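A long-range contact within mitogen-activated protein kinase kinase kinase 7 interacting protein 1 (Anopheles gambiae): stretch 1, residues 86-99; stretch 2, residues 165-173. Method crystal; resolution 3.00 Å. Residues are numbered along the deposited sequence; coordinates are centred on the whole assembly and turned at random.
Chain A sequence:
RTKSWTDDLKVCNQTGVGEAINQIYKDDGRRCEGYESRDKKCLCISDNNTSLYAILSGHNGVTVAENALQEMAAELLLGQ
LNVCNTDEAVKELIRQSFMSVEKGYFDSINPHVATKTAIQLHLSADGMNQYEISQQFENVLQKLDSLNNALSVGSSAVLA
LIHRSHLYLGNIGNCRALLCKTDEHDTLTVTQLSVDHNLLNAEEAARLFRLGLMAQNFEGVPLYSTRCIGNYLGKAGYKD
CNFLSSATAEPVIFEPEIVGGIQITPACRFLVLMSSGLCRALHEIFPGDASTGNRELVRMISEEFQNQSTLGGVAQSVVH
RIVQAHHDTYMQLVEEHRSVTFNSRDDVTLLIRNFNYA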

# COMPACT_ATOMS: atom_id res chain seq x y z
N THR A 86 22.39 1.66 16.76
CA THR A 86 21.55 0.47 16.97
C THR A 86 20.37 0.39 16.02
O THR A 86 19.76 1.41 15.67
CB THR A 86 21.06 0.33 18.44
OG1 THR A 86 20.08 -0.71 18.53
CG2 THR A 86 20.45 1.64 18.96
N ASP A 87 20.06 -0.83 15.61
CA ASP A 87 18.87 -1.14 14.82
C ASP A 87 17.61 -0.60 15.49
O ASP A 87 16.73 -0.07 14.82
CB ASP A 87 18.75 -2.66 14.60
CG ASP A 87 20.02 -3.28 14.00
OD1 ASP A 87 19.90 -4.32 13.32
OD2 ASP A 87 21.14 -2.75 14.21
N GLU A 88 17.55 -0.71 16.82
CA GLU A 88 16.44 -0.19 17.62
C GLU A 88 16.23 1.30 17.43
O GLU A 88 15.09 1.77 17.34
CB GLU A 88 16.65 -0.47 19.11
CG GLU A 88 16.26 -1.87 19.57
CD GLU A 88 17.23 -2.95 19.09
OE1 GLU A 88 18.41 -2.95 19.54
OE2 GLU A 88 16.81 -3.78 18.25
N ALA A 89 17.33 2.05 17.37
CA ALA A 89 17.28 3.49 17.16
C ALA A 89 16.79 3.84 15.75
O ALA A 89 16.00 4.76 15.58
CB ALA A 89 18.62 4.13 17.44
N VAL A 90 17.27 3.10 14.75
CA VAL A 90 16.81 3.29 13.37
C VAL A 90 15.33 2.95 13.21
O VAL A 90 14.62 3.63 12.49
CB VAL A 90 17.65 2.46 12.38
CG1 VAL A 90 17.12 2.60 10.96
CG2 VAL A 90 19.11 2.89 12.44
N LYS A 91 14.89 1.89 13.88
CA LYS A 91 13.47 1.54 13.92
C LYS A 91 12.68 2.68 14.55
O LYS A 91 11.68 3.13 13.98
CB LYS A 91 13.25 0.24 14.71
CG LYS A 91 13.67 -1.04 13.99
CD LYS A 91 13.98 -2.19 14.96
CE LYS A 91 12.75 -3.03 15.27
NZ LYS A 91 13.11 -4.29 15.96
N GLU A 92 13.12 3.16 15.70
CA GLU A 92 12.49 4.30 16.37
C GLU A 92 12.43 5.52 15.46
O GLU A 92 11.46 6.29 15.50
CB GLU A 92 13.22 4.63 17.69
CG GLU A 92 12.53 5.66 18.59
CD GLU A 92 11.06 5.34 18.89
OE1 GLU A 92 10.64 4.17 18.77
OE2 GLU A 92 10.32 6.28 19.26
N LEU A 93 13.45 5.68 14.62
CA LEU A 93 13.51 6.78 13.67
C LEU A 93 12.35 6.68 12.69
O LEU A 93 11.63 7.66 12.50
CB LEU A 93 14.83 6.76 12.90
CG LEU A 93 15.56 8.07 12.55
CD1 LEU A 93 16.68 7.76 11.57
CD2 LEU A 93 14.64 9.13 11.97
N ILE A 94 12.16 5.51 12.08
CA ILE A 94 11.04 5.31 11.16
C ILE A 94 9.67 5.33 11.84
O ILE A 94 8.72 5.84 11.28
CB ILE A 94 11.20 4.08 10.22
CG1 ILE A 94 12.21 3.06 10.77
CG2 ILE A 94 11.74 4.53 8.87
CD1 ILE A 94 12.84 2.17 9.69
N ARG A 95 9.60 4.80 13.07
CA ARG A 95 8.38 4.82 13.89
C ARG A 95 7.91 6.25 14.13
O ARG A 95 6.73 6.56 14.00
CB ARG A 95 8.62 4.10 15.23
CG ARG A 95 7.41 3.32 15.75
CD ARG A 95 6.74 4.04 16.90
NE ARG A 95 7.52 3.94 18.13
CZ ARG A 95 7.54 4.86 19.09
NH1 ARG A 95 6.83 5.97 18.97
NH2 ARG A 95 8.29 4.67 20.17
N GLN A 96 8.86 7.11 14.48
CA GLN A 96 8.61 8.53 14.66
C GLN A 96 8.16 9.20 13.38
O GLN A 96 7.33 10.12 13.40
CB GLN A 96 9.85 9.23 15.20
CG GLN A 96 9.87 9.38 16.71
CD GLN A 96 8.60 10.01 17.27
OE1 GLN A 96 8.06 9.56 18.28
NE2 GLN A 96 8.11 11.06 16.60
N SER A 97 8.70 8.75 12.25
CA SER A 97 8.41 9.36 10.97
C SER A 97 6.96 9.18 10.57
O SER A 97 6.37 10.07 9.96
CB SER A 97 9.34 8.79 9.91
OG SER A 97 9.25 9.55 8.72
N PHE A 98 6.40 8.01 10.90
CA PHE A 98 4.98 7.72 10.72
C PHE A 98 4.14 8.56 11.65
O PHE A 98 3.10 9.10 11.27
CB PHE A 98 4.70 6.26 11.06
CG PHE A 98 4.98 5.31 9.96
CD1 PHE A 98 6.15 4.57 9.94
CD2 PHE A 98 4.05 5.13 8.94
CE1 PHE A 98 6.41 3.68 8.92
CE2 PHE A 98 4.30 4.24 7.90
CZ PHE A 98 5.48 3.51 7.89
N MET A 99 4.60 8.64 12.89
CA MET A 99 3.87 9.30 13.95
C MET A 99 3.58 10.73 13.57
O MET A 99 2.49 11.22 13.82
CB MET A 99 4.69 9.28 15.23
CG MET A 99 4.29 8.24 16.26
SD MET A 99 5.25 8.54 17.78
CE MET A 99 4.66 10.16 18.36
N SER A 165 24.03 -2.25 4.41
CA SER A 165 23.93 -3.71 4.51
C SER A 165 22.81 -4.20 5.46
O SER A 165 22.79 -5.37 5.86
CB SER A 165 25.28 -4.35 4.88
OG SER A 165 26.28 -4.01 3.93
N HIS A 166 21.89 -3.31 5.79
CA HIS A 166 20.78 -3.64 6.68
C HIS A 166 19.46 -3.14 6.10
O HIS A 166 19.35 -1.99 5.67
CB HIS A 166 20.98 -3.01 8.06
CG HIS A 166 21.90 -3.79 8.96
ND1 HIS A 166 21.60 -5.06 9.41
CD2 HIS A 166 23.09 -3.46 9.52
CE1 HIS A 166 22.58 -5.48 10.20
NE2 HIS A 166 23.50 -4.53 10.28
N LEU A 167 18.47 -4.02 6.09
CA LEU A 167 17.16 -3.69 5.56
C LEU A 167 16.17 -3.47 6.70
O LEU A 167 16.04 -4.31 7.59
CB LEU A 167 16.67 -4.80 4.64
CG LEU A 167 15.18 -4.82 4.27
CD1 LEU A 167 14.80 -3.61 3.43
CD2 LEU A 167 14.86 -6.12 3.55
N TYR A 168 15.49 -2.33 6.65
CA TYR A 168 14.48 -1.99 7.63
C TYR A 168 13.19 -1.81 6.88
O TYR A 168 13.20 -1.35 5.74
CB TYR A 168 14.85 -0.69 8.33
CG TYR A 168 16.07 -0.83 9.19
CD1 TYR A 168 17.35 -0.81 8.63
CD2 TYR A 168 15.96 -0.99 10.57
CE1 TYR A 168 18.48 -0.95 9.42
CE2 TYR A 168 17.09 -1.12 11.37
CZ TYR A 168 18.35 -1.10 10.79
OH TYR A 168 19.46 -1.24 11.57
N LEU A 169 12.08 -2.17 7.50
CA LEU A 169 10.81 -2.16 6.79
C LEU A 169 9.69 -1.65 7.68
O LEU A 169 9.41 -2.20 8.74
CB LEU A 169 10.52 -3.57 6.27
CG LEU A 169 9.42 -3.81 5.22
CD1 LEU A 169 8.02 -3.85 5.85
CD2 LEU A 169 9.47 -2.82 4.06
N GLY A 170 9.04 -0.58 7.24
CA GLY A 170 7.92 -0.03 7.97
C GLY A 170 6.73 0.01 7.04
O GLY A 170 6.83 0.57 5.94
N ASN A 171 5.63 -0.61 7.45
CA ASN A 171 4.41 -0.61 6.64
C ASN A 171 3.15 -0.37 7.45
O ASN A 171 3.11 -0.65 8.65
CB ASN A 171 4.30 -1.90 5.81
CG ASN A 171 3.37 -2.96 6.45
OD1 ASN A 171 2.15 -2.90 6.29
ND2 ASN A 171 3.97 -3.93 7.14
N ILE A 172 2.13 0.17 6.78
CA ILE A 172 0.79 0.29 7.32
C ILE A 172 -0.21 0.10 6.18
O ILE A 172 -0.00 0.59 5.06
CB ILE A 172 0.56 1.64 8.03
CG1 ILE A 172 -0.77 1.64 8.78
CG2 ILE A 172 0.62 2.79 7.06
CD1 ILE A 172 -0.84 2.63 9.93
N GLY A 173 -1.29 -0.63 6.46
CA GLY A 173 -2.35 -0.80 5.47
C GLY A 173 -2.10 -1.89 4.44
O GLY A 173 -1.54 -2.94 4.77

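No hydrogen bond joins this helix to this strand, although the tyrosine at the centre of the contact carries a hydroxyl that ends beside a carboxylate. Tyr 168 OH lies 3.2 Å from Asp 87 CG and 3.5 Å from Asp 87 OD2, but the angle is poor and the pair does not qualify as a hydrogen bond. What holds the two stretches together is shape and apolar contact, and the example illustrates a general principle of helix-on-sheet packing: a helix can lie along a strand when the residues on its inner side fit the alternate residues that the strand turns toward it.

The backbones set the terms. The helix of residues 87-99 and the strand ending at Ile 172 run in nearly the same direction, their axes inclined by 26° and approaching to 9.2 Å. That spacing leaves room for side chains between the two backbones. The helix begins with Thr 86 at the N-cap, where OG1 accepts a hydrogen bond from Glu 88 N at 3.1 Å, satisfying an amide that has no helical carbonyl before it. From there the inward positions follow the helical repeat: Val 90, Ile 94 and Phe 98 all point their CA-to-CB bonds toward the strand, each four residues from the last. Stretch 2 answers in steps of two, with His 166, Tyr 168 and Ile 172 pointing toward the helix and glycine at position 170.

Tyr 168 has more of its area covered than any other residue here; its side chain lies roughly along the helix and touches residues from Asp 87 to Ile 94, about two turns. Val 90 CG1 sits over one face of the Tyr 168 ring, 3.7 Å from its centroid and only 9° off the normal, a CH-pi contact in which a methyl group rests on the aromatic electrons. Lys 91 approaches the ring edge instead, its CG 4.1 Å from Tyr 168 CD2; the aliphatic part of the side chain makes this contact while its end leads away. Nearer the backbone, Ile 94 CD1 packs against Tyr 168 CB at 3.8 Å. Beyond the hydroxyl end, Asp 87 OD1 lies over one face of the His 166 ring, 4.3 Å from CE1, a looser approach.

The other large aromatic comes from the helix, and the strand makes room for it with a glycine. Phe 98 reaches in so that its CZ is 3.8 Å from Gly 170 O, which lies at the ring edge, where the hydrogens carry a slight positive charge suited to a carbonyl oxygen. A CB built on Gly 170 would fall 3.0 Å from Phe 98 CE1, a clash, so the bare backbone is what admits the ring at this position. The helix also comes close here, with the CA atoms of Ile 94 and Gly 170 just 7.0 Å apart. Farther along, Phe 98 CE2 meets Ile 172 CG2 at 4.0 Å, extending the apolar seam to the end of the strand.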